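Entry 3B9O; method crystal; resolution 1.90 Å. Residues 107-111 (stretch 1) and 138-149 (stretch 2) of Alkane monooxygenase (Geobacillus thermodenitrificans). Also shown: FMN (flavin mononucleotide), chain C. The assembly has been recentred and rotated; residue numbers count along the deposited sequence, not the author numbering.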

# COMPACT_ATOMS: atom_id res chain seq x y z
N THR A 107 -4.80 0.12 12.06
CA THR A 107 -6.00 0.04 12.90
C THR A 107 -5.72 -0.15 14.43
O THR A 107 -6.64 -0.13 15.26
N THR A 108 -4.47 -0.32 14.78
CA THR A 108 -4.14 -0.89 16.09
C THR A 108 -4.03 0.18 17.19
O THR A 108 -4.35 -0.12 18.35
N TYR A 109 -3.62 1.41 16.82
CA TYR A 109 -3.21 2.43 17.82
C TYR A 109 -4.15 3.63 17.95
O TYR A 109 -4.59 3.95 19.05
N GLU A 110 -4.50 4.26 16.84
CA GLU A 110 -5.19 5.56 16.91
C GLU A 110 -6.70 5.44 16.59
O GLU A 110 -7.10 4.63 15.74
N HIS A 111 -7.52 6.25 17.25
CA HIS A 111 -8.97 6.08 17.24
C HIS A 111 -9.56 6.31 15.86
O HIS A 111 -9.15 7.24 15.15
N HIS A 138 3.05 -5.05 13.44
CA HIS A 138 3.64 -6.25 14.01
C HIS A 138 4.92 -5.92 14.74
O HIS A 138 5.72 -6.82 14.99
N LEU A 139 5.13 -4.63 15.00
CA LEU A 139 6.39 -4.16 15.60
C LEU A 139 6.13 -3.71 17.04
O LEU A 139 5.46 -2.69 17.26
N PRO A 140 6.63 -4.49 18.04
CA PRO A 140 6.31 -4.29 19.47
C PRO A 140 6.60 -2.92 20.09
O PRO A 140 5.94 -2.57 21.08
N SER A 141 7.55 -2.14 19.55
CA SER A 141 7.82 -0.82 20.13
C SER A 141 6.67 0.16 19.94
O SER A 141 6.49 1.07 20.77
N ALA A 142 5.87 -0.03 18.88
CA ALA A 142 4.65 0.77 18.71
C ALA A 142 3.66 0.55 19.89
O ALA A 142 3.13 1.50 20.48
N ASP A 143 3.44 -0.71 20.29
CA ASP A 143 2.51 -0.96 21.39
C ASP A 143 2.97 -0.35 22.71
O ASP A 143 2.12 0.11 23.51
N LYS A 144 4.29 -0.35 22.94
CA LYS A 144 4.88 0.28 24.12
C LYS A 144 4.69 1.81 24.06
O LYS A 144 4.30 2.42 25.05
N ASN A 145 4.98 2.39 22.90
CA ASN A 145 4.93 3.85 22.72
C ASN A 145 3.55 4.51 22.59
O ASN A 145 3.42 5.72 22.75
N PHE A 146 2.54 3.71 22.26
CA PHE A 146 1.17 4.18 22.35
C PHE A 146 0.54 3.77 23.71
O PHE A 146 -0.65 3.99 23.94
N GLY A 147 1.38 3.22 24.59
CA GLY A 147 1.03 2.82 25.95
C GLY A 147 -0.14 1.85 26.02
O GLY A 147 -0.96 1.94 26.94
N ILE A 148 -0.23 0.95 25.03
CA ILE A 148 -1.29 -0.07 25.02
C ILE A 148 -1.15 -0.91 26.29
O ILE A 148 -0.06 -1.43 26.59
N LYS A 149 -2.24 -1.01 27.05
CA LYS A 149 -2.27 -1.77 28.32
C LYS A 149 -2.39 -3.29 28.08
O LYS A 149 -1.58 -4.06 28.60

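The contact between the two stretches is built around one side chain, Y109. Its CA-to-CB bond points toward stretch 2, and the residue has far more area covered by the other stretch than any neighbour. Chi1 is m (-52°) and chi2 is -67°. This conformation carries the ring along the helix of stretch 2 and places the hydroxyl beside D143. Y109 OH donates a hydrogen bond to D143 OD2 at 2.5 Å, a short distance for such a pair. It is the only hydrogen bond between the stretches.

D143 does not start out aimed at stretch 1; its CA-to-CB bond runs sideways. Chi1 is m (-59°) and chi2 is -106°, and the carboxylate end comes nearer so that OD2 meets the tyrosine. OD1 lies at the edge of the Y109 ring and is hydrogen-bonded elsewhere in the structure. The two carboxylate oxygens therefore have separate partners.

A142, one residue earlier on the helix, points its CB toward Y109. The methyl packs closely, with Y109 CZ to A142 CB at 3.4 Å. It also lies 3.3 Å from Y109 OH, measured to A142 CB.

F146 is the first residue to leave helical geometry, and its CA-to-CB bond points toward stretch 1. With chi1 m (-75°) and chi2 89°, its ring presents a face to the CB of Y109. Y109 CB sits 3.7 Å from the centroid of the F146 ring, only 12° off the normal, a CH-pi contact. The two ring planes are near parallel, at 16°, with centroids 4.9 Å apart. They are slid apart and barely overlap. E110 adds its aliphatic part to this side: with chi1 m and chi2 t, its CG reaches 3.9 Å from F146 CE2, although its CA-to-CB bond is sideways.

I148 also points toward stretch 1. Both chi angles are m, and I148 CD1 comes to 3.8 Å from Y109 CD1, at the edge of the ring. The turn before it is held by a backbone hydrogen bond from I148 N to D143 O, 2.9 Å. G147 takes a positive phi of 56° there, which favours glycine.

T108 is minor: chi1 is m, and CG2 approaches D143 OD1 at 4.3 Å.

The CA-to-CB bond of H138 points away from stretch 1, and its ring edge lies near FMN O4'. With chi1 p (44°) and chi2 -102°, H138 ND1 makes a very short hydrogen bond to FMN O4', 2.4 Å. A weak one runs from H138 ND1 to FMN O3' at 3.0 Å.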

# COMPACT_ATOMS: atom_id res chain seq x y z
CB THR A 107 -6.93 -1.11 12.41
OG1 THR A 107 -6.19 -2.33 12.30
CG2 THR A 107 -7.53 -0.78 11.03
CB THR A 108 -2.90 -1.79 16.00
OG1 THR A 108 -3.14 -2.79 15.01
CG2 THR A 108 -2.60 -2.49 17.33
CB TYR A 109 -1.73 2.86 17.60
CG TYR A 109 -0.80 1.67 17.53
CD1 TYR A 109 -0.59 0.86 18.66
CD2 TYR A 109 -0.20 1.30 16.32
CE1 TYR A 109 0.22 -0.28 18.60
CE2 TYR A 109 0.63 0.16 16.24
CZ TYR A 109 0.81 -0.62 17.39
OH TYR A 109 1.62 -1.73 17.32
CB GLU A 110 -4.49 6.58 15.99
CG GLU A 110 -2.95 6.74 16.21
CD GLU A 110 -2.29 7.56 15.10
OE1 GLU A 110 -1.30 7.09 14.45
OE2 GLU A 110 -2.81 8.68 14.85
CB HIS A 111 -9.64 7.01 18.28
CG HIS A 111 -11.10 6.73 18.50
ND1 HIS A 111 -11.56 5.94 19.54
CD2 HIS A 111 -12.19 7.07 17.78
CE1 HIS A 111 -12.87 5.84 19.47
NE2 HIS A 111 -13.28 6.51 18.40
CB HIS A 138 3.97 -7.24 12.89
CG HIS A 138 4.62 -6.58 11.71
ND1 HIS A 138 3.93 -6.30 10.55
CD2 HIS A 138 5.87 -6.12 11.53
CE1 HIS A 138 4.74 -5.71 9.69
NE2 HIS A 138 5.93 -5.59 10.26
CB LEU A 139 7.02 -3.05 14.75
CG LEU A 139 7.56 -3.41 13.35
CD1 LEU A 139 7.83 -2.16 12.54
CD2 LEU A 139 8.80 -4.26 13.40
CB PRO A 140 7.14 -5.39 20.19
CG PRO A 140 8.19 -5.79 19.18
CD PRO A 140 7.51 -5.66 17.84
CB SER A 141 9.13 -0.22 19.62
OG SER A 141 8.98 0.42 18.36
CB ALA A 142 4.01 0.49 17.36
CB ASP A 143 2.23 -2.45 21.54
CG ASP A 143 1.65 -3.03 20.29
OD1 ASP A 143 0.44 -3.32 20.26
OD2 ASP A 143 2.38 -3.13 19.29
CB LYS A 144 6.38 -0.02 24.20
CG LYS A 144 6.80 -1.47 24.52
CD LYS A 144 8.35 -1.61 24.42
CE LYS A 144 9.06 -1.29 25.77
NZ LYS A 144 10.43 -0.61 25.65
CB ASN A 145 5.83 4.24 21.56
CG ASN A 145 7.26 4.14 21.94
OD1 ASN A 145 7.63 4.55 23.04
ND2 ASN A 145 8.08 3.55 21.08
CB PHE A 146 0.35 3.71 21.14
CG PHE A 146 0.64 4.46 19.88
CD1 PHE A 146 1.65 4.03 19.02
CD2 PHE A 146 -0.08 5.62 19.56
CE1 PHE A 146 1.93 4.74 17.84
CE2 PHE A 146 0.20 6.33 18.39
CZ PHE A 146 1.19 5.88 17.53
CB ILE A 148 -1.26 -1.01 23.76
CG1 ILE A 148 -1.14 -0.23 22.43
CG2 ILE A 148 -2.44 -1.98 23.78
CD1 ILE A 148 -2.32 0.70 22.05
CB LYS A 149 -3.36 -1.25 29.29
CG LYS A 149 -4.70 -0.85 28.64
CD LYS A 149 -4.82 0.66 28.39
CE LYS A 149 -5.58 0.96 27.08
NZ LYS A 149 -4.81 0.48 25.86
N1 FMN C . 2.96 -3.75 7.46
C2 FMN C . 3.12 -2.48 7.87
O2 FMN C . 3.04 -2.23 9.11
N3 FMN C . 3.37 -1.51 6.92
C4 FMN C . 3.44 -1.81 5.59
O4 FMN C . 3.65 -0.91 4.74
C4A FMN C . 3.26 -3.13 5.16
N5 FMN C . 3.31 -3.50 3.84
C5A FMN C . 3.14 -4.82 3.49
C6 FMN C . 3.19 -5.24 2.14
C7 FMN C . 3.01 -6.59 1.80
C7M FMN C . 3.07 -7.06 0.36
C8 FMN C . 2.76 -7.53 2.80
C8M FMN C . 2.56 -8.99 2.44
C9 FMN C . 2.70 -7.13 4.14
C9A FMN C . 2.90 -5.78 4.49
N10 FMN C . 2.84 -5.40 5.79
C10 FMN C . 3.02 -4.10 6.14
C1' FMN C . 2.59 -6.37 6.88
C2' FMN C . 1.09 -6.34 7.26
O2' FMN C . 0.39 -5.35 6.51
C3' FMN C . 0.79 -6.09 8.75
O3' FMN C . 1.54 -4.99 9.31
C4' FMN C . 0.85 -7.38 9.60
O4' FMN C . 1.69 -7.24 10.74
C5' FMN C . 1.30 -8.64 8.83
O5' FMN C . 0.09 -9.22 8.35
P FMN C . -0.10 -10.80 8.14
O1P FMN C . 0.57 -11.43 9.34
O2P FMN C . -1.60 -10.93 8.08
O3P FMN C . 0.64 -11.15 6.87